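Local coordinates for protein discoidin-2 (Dictyostelium discoideum, PDB 2VMC) that binds galactose and N-acetylgalactosamine as a trimeric, calcium-containing lectin and may take part in spore coat formation, at residues N25-V30 with S44-S49; S33-S38 with A75-G80; G167-G172 with L233-W238; C205-A210 with V243-F248. All blocks are in the same frame, centred on the assembly; numbering follows the deposited sequence.

From the N terminus, the chain first runs through the long loop between strands 17-20 and 52-53 of the discoidin beta-sandwich. Interaction 1 closes a short loop there, 25-30 meeting 44-49 beside a calcium ion. Interaction 2 starts within that loop, at 33-38, and reaches forward to strand 70-79, so the two contacts cross; they touch where Ser49 packs on Phe37. In the lectin-like domain interaction 3, its centre about 59 Å from that of interaction 2, packs the end of strand 163-170 against strand 230-237 of the facing sheet. Interaction 4 crosses it, pairing strand 200-211 with 242-254, the neighbour of 163-170, and both reach carbohydrate sites.

Interaction 1. Residues N25-V30 with S44-S49; sequences NADHGV and SRFDGS. With CA (calcium ion), chain D.
The rings of His28 and Phe46 meet obliquely, their planes 43° apart. Imidazole CE1 of His28 lies at the edge of the phenyl ring, 3.8 Å from Phe46 CZ. The His28 ring is held at its edge: Asn25 OD1 lies in the imidazole plane and accepts a hydrogen bond from His28 ND1 at 2.9 Å, although this donor stands above the amide's own carbonyl plane. Beside the same ring sits the side chain of Ser49, OG 3.3 Å from His28 CD2; with chi1 58°, this hydroxyl is folded between its backbone N and carbonyl carbon, next to the histidine, and it bonds onward to Ser51 O. Asp27 meets Phe46 through its methylene, CB 3.9 Å from Phe46 CE2, while its carboxylate reaches two waters: one links OD1 to Asp47 O, the other OD2 to Phe46 O. OD1 also accepts from Ala26 N of the second subunit. The backbones are joined directly by Ser49 N to Asp27 O, 2.9 Å. Asp47 CB points away from 25-30, and Asp47 OD1 binds calcium at 2.4 Å, its OD2 held by Ser55 of the second subunit. Four waters, Asn39 OD1 and Ser40 O complete the metal shell. The arrangement belongs to the calcium-binding loops of this F5/8 type C (discoidin) domain, here set at the trimer interface.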
loop_
_atom_site.group_PDB
_atom_site.type_symbol
_atom_site.label_atom_id
_atom_site.label_comp_id
_atom_site.label_asym_id
_atom_site.label_seq_id
_atom_site.Cartn_x
_atom_site.Cartn_y
_atom_site.Cartn_z
ATOM N N ASN A 25 -13.791 20.574 -22.584
ATOM C CA ASN A 25 -12.644 20.125 -23.379
ATOM C C ASN A 25 -11.466 19.951 -22.394
ATOM O O ASN A 25 -11.662 20.065 -21.167
ATOM C CB ASN A 25 -12.325 21.085 -24.555
ATOM C CG ASN A 25 -12.129 22.499 -24.109
ATOM O OD1 ASN A 25 -11.450 22.765 -23.107
ATOM N ND2 ASN A 25 -12.739 23.437 -24.827
ATOM N N ALA A 26 -10.270 19.653 -22.907
ATOM C CA ALA A 26 -9.103 19.357 -22.047
ATOM C C ALA A 26 -8.720 20.583 -21.229
ATOM O O ALA A 26 -8.209 20.447 -20.126
ATOM C CB ALA A 26 -7.916 18.828 -22.882
ATOM N N ASP A 27 -8.998 21.773 -21.769
ATOM C CA ASP A 27 -8.761 23.034 -21.052
ATOM C C ASP A 27 -9.745 23.309 -19.900
ATOM O O ASP A 27 -9.587 24.303 -19.169
ATOM C CB ASP A 27 -8.663 24.221 -22.020
ATOM C CG ASP A 27 -7.212 24.457 -22.503
ATOM O OD1 ASP A 27 -6.253 24.192 -21.746
ATOM O OD2 ASP A 27 -7.054 24.939 -23.645
ATOM N N HIS A 28 -10.734 22.422 -19.747
ATOM C CA HIS A 28 -11.656 22.424 -18.612
ATOM C C HIS A 28 -11.596 21.093 -17.810
ATOM O O HIS A 28 -12.570 20.715 -17.134
ATOM C CB HIS A 28 -13.113 22.665 -19.076
ATOM C CG HIS A 28 -13.328 23.972 -19.808
ATOM N ND1 HIS A 28 -12.796 24.231 -21.054
ATOM C CD2 HIS A 28 -14.083 25.061 -19.494
ATOM C CE1 HIS A 28 -13.179 25.433 -21.462
ATOM N NE2 HIS A 28 -13.958 25.961 -20.532
ATOM N N GLY A 29 -10.482 20.363 -17.878
ATOM C CA GLY A 29 -10.477 19.013 -17.288
ATOM C C GLY A 29 -10.266 18.988 -15.785
ATOM O O GLY A 29 -10.057 20.030 -15.161
ATOM N N VAL A 30 -10.292 17.785 -15.200
ATOM C CA VAL A 30 -10.133 17.619 -13.726
ATOM C C VAL A 30 -8.799 18.183 -13.182
ATOM O O VAL A 30 -8.679 18.541 -11.983
ATOM C CB VAL A 30 -10.294 16.126 -13.299
ATOM C CG1 VAL A 30 -11.637 15.603 -13.705
ATOM C CG2 VAL A 30 -9.150 15.235 -13.899
ATOM N N SER A 44 -6.480 38.010 -22.886
ATOM C CA SER A 44 -6.220 37.885 -24.322
ATOM C C SER A 44 -5.748 36.488 -24.766
ATOM O O SER A 44 -5.588 36.226 -25.957
ATOM C CB SER A 44 -5.185 38.926 -24.736
ATOM O OG SER A 44 -3.890 38.557 -24.297
ATOM N N ARG A 45 -5.499 35.602 -23.805
ATOM C CA ARG A 45 -5.029 34.251 -24.114
ATOM C C ARG A 45 -5.632 33.333 -23.071
ATOM O O ARG A 45 -5.414 33.550 -21.887
ATOM C CB ARG A 45 -3.496 34.164 -24.026
ATOM C CG ARG A 45 -2.941 32.805 -24.454
ATOM C CD ARG A 45 -1.441 32.726 -24.259
ATOM N NE ARG A 45 -1.009 32.779 -22.853
ATOM C CZ ARG A 45 -1.108 31.769 -21.982
ATOM N NH1 ARG A 45 -1.682 30.612 -22.337
ATOM N NH2 ARG A 45 -0.648 31.941 -20.757
ATOM N N PHE A 46 -6.362 32.321 -23.525
ATOM C CA PHE A 46 -7.034 31.365 -22.630
ATOM C C PHE A 46 -6.073 30.236 -22.229
ATOM O O PHE A 46 -5.542 29.523 -23.093
ATOM C CB PHE A 46 -8.257 30.770 -23.348
ATOM C CG PHE A 46 -9.131 29.903 -22.479
ATOM C CD1 PHE A 46 -9.697 30.412 -21.317
ATOM C CD2 PHE A 46 -9.415 28.575 -22.850
ATOM C CE1 PHE A 46 -10.550 29.605 -20.500
ATOM C CE2 PHE A 46 -10.257 27.772 -22.054
ATOM C CZ PHE A 46 -10.820 28.291 -20.877
ATOM N N ASP A 47 -5.896 30.070 -20.916
ATOM C CA ASP A 47 -5.003 29.049 -20.371
ATOM C C ASP A 47 -5.763 27.936 -19.626
ATOM O O ASP A 47 -5.153 27.096 -18.955
ATOM C CB ASP A 47 -3.877 29.669 -19.490
ATOM C CG ASP A 47 -4.397 30.533 -18.333
ATOM O OD1 ASP A 47 -5.610 30.829 -18.243
ATOM O OD2 ASP A 47 -3.582 30.905 -17.467
ATOM N N GLY A 48 -7.083 27.915 -19.792
ATOM C CA GLY A 48 -7.939 26.893 -19.172
ATOM C C GLY A 48 -8.871 27.506 -18.135
ATOM O O GLY A 48 -8.566 28.562 -17.551
ATOM N N SER A 49 -10.011 26.848 -17.890
ATOM C CA SER A 49 -10.954 27.291 -16.855
ATOM C C SER A 49 -10.362 27.092 -15.452
ATOM O O SER A 49 -9.585 26.146 -15.221
ATOM C CB SER A 49 -12.275 26.491 -16.979
ATOM O OG SER A 49 -12.085 25.076 -16.872
HETATM CA CA CA D . -6.830 32.526 -17.041
HETATM O O HOH W 1 -5.624 24.278 -19.029
HETATM O O HOH W 2 -6.119 27.313 -24.726
HETATM O O HOH W 3 -5.937 33.604 -19.255
HETATM O O HOH W 4 -8.790 31.276 -17.876
HETATM O O HOH W 5 -8.361 34.468 -17.685
HETATM O O HOH W 6 -8.184 33.061 -15.018
#

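Interaction 2. Residues S33-S38 with A75-G80; sequences SILNFS and AISTQG
Gln79, at the end of strand 70-79 in the discoidin beta-sandwich, reaches across to a type II beta turn running from Ile34 to Phe37. Gln79 CB begins the contact, 3.9 Å from the Leu35 methyl CD1. From there the chain leaves with CG anti to the backbone N (chi1 -159°) and stays extended through chi2, which carries the amide out to the turn. At the amide, Gln79 OE1 accepts the N-H of Asn36 N at 2.7 Å, in the carbonyl plane and on a lone pair, with a nearly straight bond of 166°. Gln79 OE1 is also 3.8 Å from Leu35 CD1. NE2 has two acceptors, Asn36 OD1 and Asn118 O. Thus one amide grips both the backbone and the side chain of Asn36, and the two bonds to this residue limit rotation of the Gln79 amide. Leu35 crosses Gln79 at about a right angle and sends its other methyl, CD2, to Ser77 CB, 3.9 Å away; Tyr152 of strand 146-153 also covers Leu35. The two amide planes stand 80° apart, and Gln79 NE2 meets Asn36 OD1 at 3.0 Å from above the asparagine's carbonyl plane.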
loop_
_atom_site.group_PDB
_atom_site.type_symbol
_atom_site.label_atom_id
_atom_site.label_comp_id
_atom_site.label_asym_id
_atom_site.label_seq_id
_atom_site.Cartn_x
_atom_site.Cartn_y
_atom_site.Cartn_z
ATOM N N SER A 33 -9.118 21.365 -11.242
ATOM C CA SER A 33 -10.236 21.340 -10.267
ATOM C C SER A 33 -9.846 21.552 -8.801
ATOM O O SER A 33 -10.728 21.566 -7.947
ATOM C CB SER A 33 -11.092 20.058 -10.398
ATOM O OG SER A 33 -10.396 18.895 -9.939
ATOM N N ILE A 34 -8.560 21.670 -8.486
ATOM C CA ILE A 34 -8.228 21.786 -7.058
ATOM C C ILE A 34 -8.824 23.083 -6.455
ATOM O O ILE A 34 -8.866 24.116 -7.117
ATOM C CB ILE A 34 -6.708 21.661 -6.744
ATOM C CG1 ILE A 34 -6.518 21.421 -5.235
ATOM C CG2 ILE A 34 -5.955 22.912 -7.192
ATOM C CD1 ILE A 34 -5.083 21.177 -4.841
ATOM N N LEU A 35 -9.282 23.000 -5.208
ATOM C CA LEU A 35 -9.742 24.174 -4.430
ATOM C C LEU A 35 -8.772 25.354 -4.596
ATOM O O LEU A 35 -7.544 25.160 -4.552
ATOM C CB LEU A 35 -9.857 23.780 -2.940
ATOM C CG LEU A 35 -10.803 24.604 -2.048
ATOM C CD1 LEU A 35 -12.288 24.325 -2.413
ATOM C CD2 LEU A 35 -10.507 24.321 -0.542
ATOM N N ASN A 36 -9.312 26.558 -4.844
ATOM C CA ASN A 36 -8.529 27.805 -5.011
ATOM C C ASN A 36 -7.620 27.843 -6.254
ATOM O O ASN A 36 -6.760 28.740 -6.387
ATOM C CB ASN A 36 -7.728 28.181 -3.716
ATOM C CG ASN A 36 -8.644 28.530 -2.550
ATOM O OD1 ASN A 36 -9.556 29.327 -2.712
ATOM N ND2 ASN A 36 -8.420 27.908 -1.379
ATOM N N PHE A 37 -7.799 26.880 -7.167
ATOM C CA PHE A 37 -7.057 26.909 -8.429
ATOM C C PHE A 37 -7.216 28.270 -9.130
ATOM O O PHE A 37 -8.336 28.798 -9.245
ATOM C CB PHE A 37 -7.488 25.792 -9.402
ATOM C CG PHE A 37 -6.770 25.853 -10.744
ATOM C CD1 PHE A 37 -5.478 25.345 -10.894
ATOM C CD2 PHE A 37 -7.378 26.447 -11.851
ATOM C CE1 PHE A 37 -4.806 25.428 -12.143
ATOM C CE2 PHE A 37 -6.717 26.514 -13.084
ATOM C CZ PHE A 37 -5.428 26.007 -13.218
ATOM N N SER A 38 -6.092 28.808 -9.609
ATOM C CA SER A 38 -6.043 30.130 -10.216
ATOM C C SER A 38 -4.929 30.125 -11.262
ATOM O O SER A 38 -3.843 29.594 -10.969
ATOM C CB SER A 38 -5.718 31.152 -9.116
ATOM O OG SER A 38 -5.819 32.492 -9.571
ATOM N N ALA A 75 -13.583 15.281 5.510
ATOM C CA ALA A 75 -14.318 16.430 4.960
ATOM C C ALA A 75 -14.184 16.541 3.452
ATOM O O ALA A 75 -13.249 15.973 2.835
ATOM C CB ALA A 75 -13.900 17.762 5.629
ATOM N N ILE A 76 -15.130 17.292 2.873
ATOM C CA ILE A 76 -15.049 17.741 1.479
ATOM C C ILE A 76 -15.301 19.252 1.422
ATOM O O ILE A 76 -16.167 19.764 2.161
ATOM C CB ILE A 76 -16.055 16.957 0.594
ATOM C CG1 ILE A 76 -15.886 17.317 -0.899
ATOM C CG2 ILE A 76 -17.504 17.182 1.067
ATOM C CD1 ILE A 76 -16.808 16.468 -1.795
ATOM N N SER A 77 -14.538 19.975 0.593
ATOM C CA SER A 77 -14.831 21.394 0.315
ATOM C C SER A 77 -15.111 21.575 -1.184
ATOM O O SER A 77 -14.401 21.005 -2.012
ATOM C CB SER A 77 -13.658 22.293 0.699
ATOM O OG SER A 77 -13.461 22.273 2.095
ATOM N N THR A 78 -16.138 22.354 -1.526
ATOM C CA THR A 78 -16.375 22.715 -2.959
ATOM C C THR A 78 -16.451 24.218 -3.162
ATOM O O THR A 78 -16.724 24.974 -2.225
ATOM C CB THR A 78 -17.647 22.044 -3.554
ATOM O OG1 THR A 78 -18.849 22.650 -2.991
ATOM C CG2 THR A 78 -17.593 20.506 -3.332
ATOM N N GLN A 79 -16.221 24.629 -4.405
ATOM C CA GLN A 79 -16.148 26.016 -4.767
ATOM C C GLN A 79 -16.671 26.077 -6.202
ATOM O O GLN A 79 -16.638 25.087 -6.915
ATOM C CB GLN A 79 -14.670 26.378 -4.705
ATOM C CG GLN A 79 -14.298 27.778 -4.573
ATOM C CD GLN A 79 -12.772 27.935 -4.429
ATOM O OE1 GLN A 79 -11.975 27.107 -4.930
ATOM N NE2 GLN A 79 -12.371 29.008 -3.782
ATOM N N GLY A 80 -17.195 27.209 -6.620
ATOM C CA GLY A 80 -17.507 27.383 -8.056
ATOM C C GLY A 80 -16.258 27.646 -8.914
ATOM O O GLY A 80 -15.117 27.461 -8.492
#

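Interaction 3. Residues G167-G172 with L233-W238; sequences GEVSIG and LTFITW. With A2G (2-acetamido-2-deoxy-alpha-D-galactopyranose), chain E.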
loop_
_atom_site.group_PDB
_atom_site.type_symbol
_atom_site.label_atom_id
_atom_site.label_comp_id
_atom_site.label_asym_id
_atom_site.label_seq_id
_atom_site.Cartn_x
_atom_site.Cartn_y
_atom_site.Cartn_z
ATOM N N GLY A 167 11.596 -16.475 10.829
ATOM C CA GLY A 167 12.518 -17.600 10.826
ATOM C C GLY A 167 12.521 -18.291 12.172
ATOM O O GLY A 167 11.759 -17.955 13.059
ATOM N N GLU A 168 13.395 -19.270 12.322
ATOM C CA GLU A 168 13.489 -19.953 13.608
ATOM C C GLU A 168 14.923 -20.095 14.068
ATOM O O GLU A 168 15.873 -20.020 13.265
ATOM C CB GLU A 168 12.798 -21.306 13.537
ATOM C CG GLU A 168 13.498 -22.321 12.669
ATOM C CD GLU A 168 12.981 -23.726 12.948
ATOM O OE1 GLU A 168 11.833 -24.024 12.585
ATOM O OE2 GLU A 168 13.729 -24.521 13.550
ATOM N N VAL A 169 15.085 -20.268 15.379
ATOM C CA VAL A 169 16.410 -20.367 15.965
ATOM C C VAL A 169 16.358 -21.309 17.183
ATOM O O VAL A 169 15.404 -21.268 17.968
ATOM C CB VAL A 169 17.035 -18.947 16.258
ATOM C CG1 VAL A 169 16.086 -18.064 17.042
ATOM C CG2 VAL A 169 18.420 -19.039 16.916
ATOM N N SER A 170 17.379 -22.152 17.307
ATOM C CA SER A 170 17.484 -23.126 18.420
ATOM C C SER A 170 18.881 -23.065 19.035
ATOM O O SER A 170 19.817 -22.563 18.394
ATOM C CB SER A 170 17.269 -24.559 17.904
ATOM O OG SER A 170 15.960 -24.763 17.387
ATOM N N ILE A 171 19.038 -23.615 20.243
ATOM C CA ILE A 171 20.402 -23.815 20.820
ATOM C C ILE A 171 21.198 -24.802 19.933
ATOM O O ILE A 171 22.333 -24.515 19.508
ATOM C CB ILE A 171 20.370 -24.325 22.300
ATOM C CG1 ILE A 171 19.504 -23.393 23.177
ATOM C CG2 ILE A 171 21.813 -24.421 22.869
ATOM C CD1 ILE A 171 19.241 -23.880 24.595
ATOM N N GLY A 172 20.593 -25.947 19.647
ATOM C CA GLY A 172 21.139 -26.898 18.674
ATOM C C GLY A 172 22.281 -27.726 19.225
ATOM O O GLY A 172 22.854 -28.544 18.503
ATOM N N LEU A 233 19.788 -13.976 19.327
ATOM C CA LEU A 233 18.868 -14.641 20.257
ATOM C C LEU A 233 19.740 -15.111 21.417
ATOM O O LEU A 233 20.592 -15.987 21.258
ATOM C CB LEU A 233 18.144 -15.844 19.625
ATOM C CG LEU A 233 16.807 -16.348 20.250
ATOM C CD1 LEU A 233 16.819 -16.492 21.799
ATOM C CD2 LEU A 233 15.646 -15.499 19.848
ATOM N N THR A 234 19.542 -14.490 22.567
ATOM C CA THR A 234 20.241 -14.903 23.752
ATOM C C THR A 234 19.354 -15.891 24.505
ATOM O O THR A 234 18.215 -15.573 24.848
ATOM C CB THR A 234 20.616 -13.687 24.598
ATOM O OG1 THR A 234 21.475 -12.832 23.821
ATOM C CG2 THR A 234 21.304 -14.114 25.892
ATOM N N PHE A 235 19.886 -17.093 24.727
ATOM C CA PHE A 235 19.173 -18.175 25.429
ATOM C C PHE A 235 19.718 -18.200 26.845
ATOM O O PHE A 235 20.941 -18.173 27.034
ATOM C CB PHE A 235 19.443 -19.538 24.757
ATOM C CG PHE A 235 18.809 -19.707 23.390
ATOM C CD1 PHE A 235 17.588 -20.365 23.252
ATOM C CD2 PHE A 235 19.457 -19.257 22.232
ATOM C CE1 PHE A 235 16.996 -20.546 21.982
ATOM C CE2 PHE A 235 18.865 -19.425 20.958
ATOM C CZ PHE A 235 17.638 -20.081 20.843
ATOM N N ILE A 236 18.823 -18.265 27.836
ATOM C CA ILE A 236 19.183 -18.005 29.224
ATOM C C ILE A 236 18.620 -19.099 30.136
ATOM O O ILE A 236 17.450 -19.485 29.986
ATOM C CB ILE A 236 18.567 -16.650 29.676
ATOM C CG1 ILE A 236 18.928 -15.534 28.676
ATOM C CG2 ILE A 236 18.972 -16.313 31.148
ATOM C CD1 ILE A 236 18.195 -14.242 28.909
ATOM N N THR A 237 19.445 -19.575 31.071
ATOM C CA THR A 237 18.933 -20.362 32.202
ATOM C C THR A 237 19.683 -19.907 33.448
ATOM O O THR A 237 20.648 -19.141 33.342
ATOM C CB THR A 237 18.967 -21.914 31.957
ATOM O OG1 THR A 237 18.162 -22.586 32.945
ATOM C CG2 THR A 237 20.401 -22.489 31.937
ATOM N N TRP A 238 19.195 -20.308 34.617
ATOM C CA TRP A 238 19.802 -19.888 35.901
ATOM C C TRP A 238 19.421 -20.912 36.979
ATOM O O TRP A 238 18.866 -21.960 36.652
ATOM C CB TRP A 238 19.462 -18.417 36.276
ATOM C CG TRP A 238 17.969 -18.127 36.542
ATOM C CD1 TRP A 238 17.395 -17.909 37.759
ATOM C CD2 TRP A 238 16.916 -17.972 35.565
ATOM N NE1 TRP A 238 16.050 -17.669 37.620
ATOM C CE2 TRP A 238 15.720 -17.711 36.284
ATOM C CE3 TRP A 238 16.859 -18.070 34.163
ATOM C CZ2 TRP A 238 14.464 -17.525 35.641
ATOM C CZ3 TRP A 238 15.619 -17.880 33.513
ATOM C CH2 TRP A 238 14.428 -17.620 34.262
HETATM O O5 A2G E . 14.522 -19.473 43.005
HETATM C C1 A2G E . 15.506 -18.436 42.978
HETATM O O1 A2G E . 15.187 -17.441 43.960
HETATM C C2 A2G E . 15.556 -17.792 41.595
HETATM N N2 A2G E . 16.482 -16.664 41.573
HETATM C C3 A2G E . 14.167 -17.339 41.083
HETATM O O3 A2G E . 14.200 -16.839 39.733
HETATM C C4 A2G E . 13.137 -18.470 41.199
HETATM O O4 A2G E . 13.385 -19.482 40.221
HETATM C C5 A2G E . 13.202 -19.058 42.624
HETATM C C6 A2G E . 12.248 -20.232 42.801
HETATM O O6 A2G E . 12.204 -20.533 44.212
HETATM C C7 A2G E . 17.793 -16.853 41.359
HETATM O O7 A2G E . 18.270 -17.973 41.149
HETATM C C8 A2G E . 18.624 -15.596 41.401
#
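Phe235 has more surface buried here than any other residue, its ring lying between an isoleucine and a leucine. On one face Ile171 CG1 makes a CH-pi contact, 3.9 Å from the ring centroid and 23° off the normal, displaced toward the CD1 side of the ring. The opposite face is covered from within its own strand by Leu233 CD1, which stands over the centre of the ring. Phe235 CB points toward 167-172, CG lies anti to the carbonyl carbon (chi1 -70°), and the ring reaches backbone at its far end: Val169 O comes to the ring edge, 3.8 Å from Phe235 CZ. Val169 is next in buried surface and divides its two methyls between partners. Val169 CG1 packs on Leu233 CG at 3.7 Å, whereas Val169 CG2 lies 4.1 Å from Phe235 CE2. The contact is therefore apolar, with the carbonyl at the ring edge belonging to the main chain. Just past the strand, Trp238 donates from NE1 to O3 of the bound N-acetylgalactosamine, a straight bond of 2.9 Å; Arg218 also binds this sugar. The axes of 167-170 and 233-237 approach to 8.9 Å at 38°, as two sheets packed face to face: 163-170 borders 242-254 in one, 230-237 runs between 183-190 and 216-224 in the other, and Leu176 from a loop covers both Ile171 and Phe235.

Interaction 4. Residues C205-A210 with V243-F248; sequences CKKVDA and VYDLTF. With A2G (2-acetamido-2-deoxy-alpha-D-galactopyranose), chain B.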
loop_
_atom_site.group_PDB
_atom_site.type_symbol
_atom_site.label_atom_id
_atom_site.label_comp_id
_atom_site.label_asym_id
_atom_site.label_seq_id
_atom_site.Cartn_x
_atom_site.Cartn_y
_atom_site.Cartn_z
ATOM N N CYS A 205 8.321 -19.272 22.004
ATOM C CA CYS A 205 8.917 -20.607 22.133
ATOM C C CYS A 205 8.042 -21.704 21.492
ATOM O O CYS A 205 6.808 -21.720 21.664
ATOM C CB CYS A 205 9.210 -20.918 23.612
ATOM S SG CYS A 205 10.082 -22.486 23.847
ATOM N N LYS A 206 8.673 -22.597 20.724
ATOM C CA LYS A 206 7.938 -23.740 20.172
ATOM C C LYS A 206 8.593 -25.101 20.476
ATOM O O LYS A 206 8.141 -26.136 19.970
ATOM C CB LYS A 206 7.657 -23.567 18.669
ATOM C CG LYS A 206 8.894 -23.555 17.788
ATOM C CD LYS A 206 8.516 -23.457 16.282
ATOM C CE LYS A 206 9.790 -23.612 15.409
ATOM N NZ LYS A 206 9.532 -23.490 13.901
ATOM N N LYS A 207 9.628 -25.098 21.323
ATOM C CA LYS A 207 10.206 -26.370 21.812
ATOM C C LYS A 207 10.893 -26.157 23.134
ATOM O O LYS A 207 11.702 -25.231 23.266
ATOM C CB LYS A 207 11.199 -26.982 20.813
ATOM C CG LYS A 207 11.834 -28.326 21.276
ATOM C CD LYS A 207 13.035 -28.702 20.352
ATOM C CE LYS A 207 13.810 -29.868 20.883
ATOM N NZ LYS A 207 14.945 -30.248 19.977
ATOM N N VAL A 208 10.592 -27.045 24.093
ATOM C CA VAL A 208 11.331 -27.125 25.349
ATOM C C VAL A 208 11.829 -28.557 25.562
ATOM O O VAL A 208 11.051 -29.515 25.481
ATOM C CB VAL A 208 10.449 -26.701 26.548
ATOM C CG1 VAL A 208 11.101 -27.115 27.906
ATOM C CG2 VAL A 208 10.114 -25.211 26.483
ATOM N N ASP A 209 13.129 -28.684 25.835
ATOM C CA ASP A 209 13.732 -29.954 26.228
ATOM C C ASP A 209 14.663 -29.550 27.388
ATOM O O ASP A 209 15.777 -29.064 27.160
ATOM C CB ASP A 209 14.496 -30.562 25.047
ATOM C CG ASP A 209 15.008 -31.989 25.318
ATOM O OD1 ASP A 209 14.885 -32.497 26.455
ATOM O OD2 ASP A 209 15.542 -32.603 24.363
ATOM N N ALA A 210 14.158 -29.645 28.619
ATOM C CA ALA A 210 14.886 -29.119 29.793
ATOM C C ALA A 210 14.568 -29.884 31.068
ATOM O O ALA A 210 13.455 -30.430 31.240
ATOM C CB ALA A 210 14.607 -27.602 29.982
ATOM N N VAL A 243 19.378 -27.258 30.596
ATOM C CA VAL A 243 18.574 -27.050 29.385
ATOM C C VAL A 243 19.230 -27.782 28.207
ATOM O O VAL A 243 20.346 -27.455 27.808
ATOM C CB VAL A 243 18.377 -25.526 29.080
ATOM C CG1 VAL A 243 17.614 -25.339 27.766
ATOM C CG2 VAL A 243 17.669 -24.818 30.243
ATOM N N TYR A 244 18.528 -28.790 27.684
ATOM C CA TYR A 244 19.014 -29.641 26.589
ATOM C C TYR A 244 18.871 -28.941 25.220
ATOM O O TYR A 244 19.846 -28.852 24.442
ATOM C CB TYR A 244 18.274 -30.998 26.616
ATOM C CG TYR A 244 18.908 -32.071 25.770
ATOM C CD1 TYR A 244 19.769 -33.023 26.346
ATOM C CD2 TYR A 244 18.639 -32.156 24.407
ATOM C CE1 TYR A 244 20.332 -34.024 25.575
ATOM C CE2 TYR A 244 19.198 -33.160 23.616
ATOM C CZ TYR A 244 20.044 -34.086 24.217
ATOM O OH TYR A 244 20.617 -35.072 23.456
ATOM N N ASP A 245 17.675 -28.418 24.939
ATOM C CA ASP A 245 17.451 -27.586 23.731
ATOM C C ASP A 245 16.252 -26.647 23.938
ATOM O O ASP A 245 15.390 -26.904 24.798
ATOM C CB ASP A 245 17.249 -28.481 22.493
ATOM C CG ASP A 245 17.497 -27.754 21.159
ATOM O OD1 ASP A 245 18.096 -26.660 21.144
ATOM O OD2 ASP A 245 17.091 -28.307 20.105
ATOM N N LEU A 246 16.227 -25.543 23.181
ATOM C CA LEU A 246 15.076 -24.623 23.135
ATOM C C LEU A 246 14.969 -24.143 21.704
ATOM O O LEU A 246 16.014 -23.973 21.052
ATOM C CB LEU A 246 15.286 -23.391 24.021
ATOM C CG LEU A 246 15.208 -23.569 25.541
ATOM C CD1 LEU A 246 15.781 -22.320 26.271
ATOM C CD2 LEU A 246 13.788 -23.920 26.016
ATOM N N THR A 247 13.741 -23.950 21.221
ATOM C CA THR A 247 13.502 -23.360 19.868
ATOM C C THR A 247 12.503 -22.190 19.921
ATOM O O THR A 247 11.478 -22.279 20.589
ATOM C CB THR A 247 12.977 -24.422 18.853
ATOM O OG1 THR A 247 13.875 -25.545 18.813
ATOM C CG2 THR A 247 12.840 -23.823 17.427
ATOM N N PHE A 248 12.821 -21.105 19.211
ATOM C CA PHE A 248 11.912 -19.969 19.040
ATOM C C PHE A 248 11.634 -19.709 17.545
ATOM O O PHE A 248 12.530 -19.861 16.701
ATOM C CB PHE A 248 12.533 -18.693 19.640
ATOM C CG PHE A 248 12.639 -18.706 21.143
ATOM C CD1 PHE A 248 11.604 -18.178 21.933
ATOM C CD2 PHE A 248 13.792 -19.220 21.783
ATOM C CE1 PHE A 248 11.680 -18.183 23.354
ATOM C CE2 PHE A 248 13.894 -19.205 23.218
ATOM C CZ PHE A 248 12.829 -18.707 23.995
HETATM O O5 A2G B . 17.140 -37.490 27.206
HETATM C C1 A2G B . 17.169 -38.193 25.961
HETATM O O1 A2G B . 18.528 -38.367 25.535
HETATM C C2 A2G B . 16.396 -37.415 24.899
HETATM N N2 A2G B . 16.498 -38.062 23.595
HETATM C C3 A2G B . 16.838 -35.935 24.784
HETATM O O3 A2G B . 16.031 -35.176 23.865
HETATM C C4 A2G B . 16.854 -35.253 26.158
HETATM O O4 A2G B . 15.522 -35.024 26.624
HETATM C C5 A2G B . 17.634 -36.144 27.147
HETATM C C6 A2G B . 17.640 -35.562 28.555
HETATM O O6 A2G B . 18.594 -36.325 29.324
HETATM C C7 A2G B . 15.662 -39.055 23.251
HETATM O O7 A2G B . 14.763 -39.446 24.003
HETATM C C8 A2G B . 15.915 -39.645 21.888
#
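Strands 205-210 and 243-248 pair antiparallel in the H-type lectin domain, with two classic beta bulges. Among the backbone bonds, Lys206 N donates to Thr247 O at 2.8 Å, joined by a weak bond from Lys207 N; at the other bulge Asp209 O accepts from both Tyr244 N and Asp245 N. One salt bridge crosses: the extended Lys207 brings NZ to the anti side of Asp245 OD2, 2.9 Å away. Apolar contacts occupy the face of Val208 and Leu246, whose CG2 and CD2 lie 3.9 Å apart, while Cys205 CB packs on Phe248 CE1 at 3.7 Å. Strand 205-210 also pairs with a strand of the second subunit, continuing the sheet. At the sugar site, Asp209 and Tyr244 lie side by side, carboxylate and ring planes 30° apart. Gln216 of the second subunit donates to Asp209 OD1, and that subunit's Arg218 and Trp238 also bind this N-acetylgalactosamine. C4 of the N-acetylgalactosamine stands over the Tyr244 ring centre, and O4 of this sugar is 2.6 Å from Asp209 OD1.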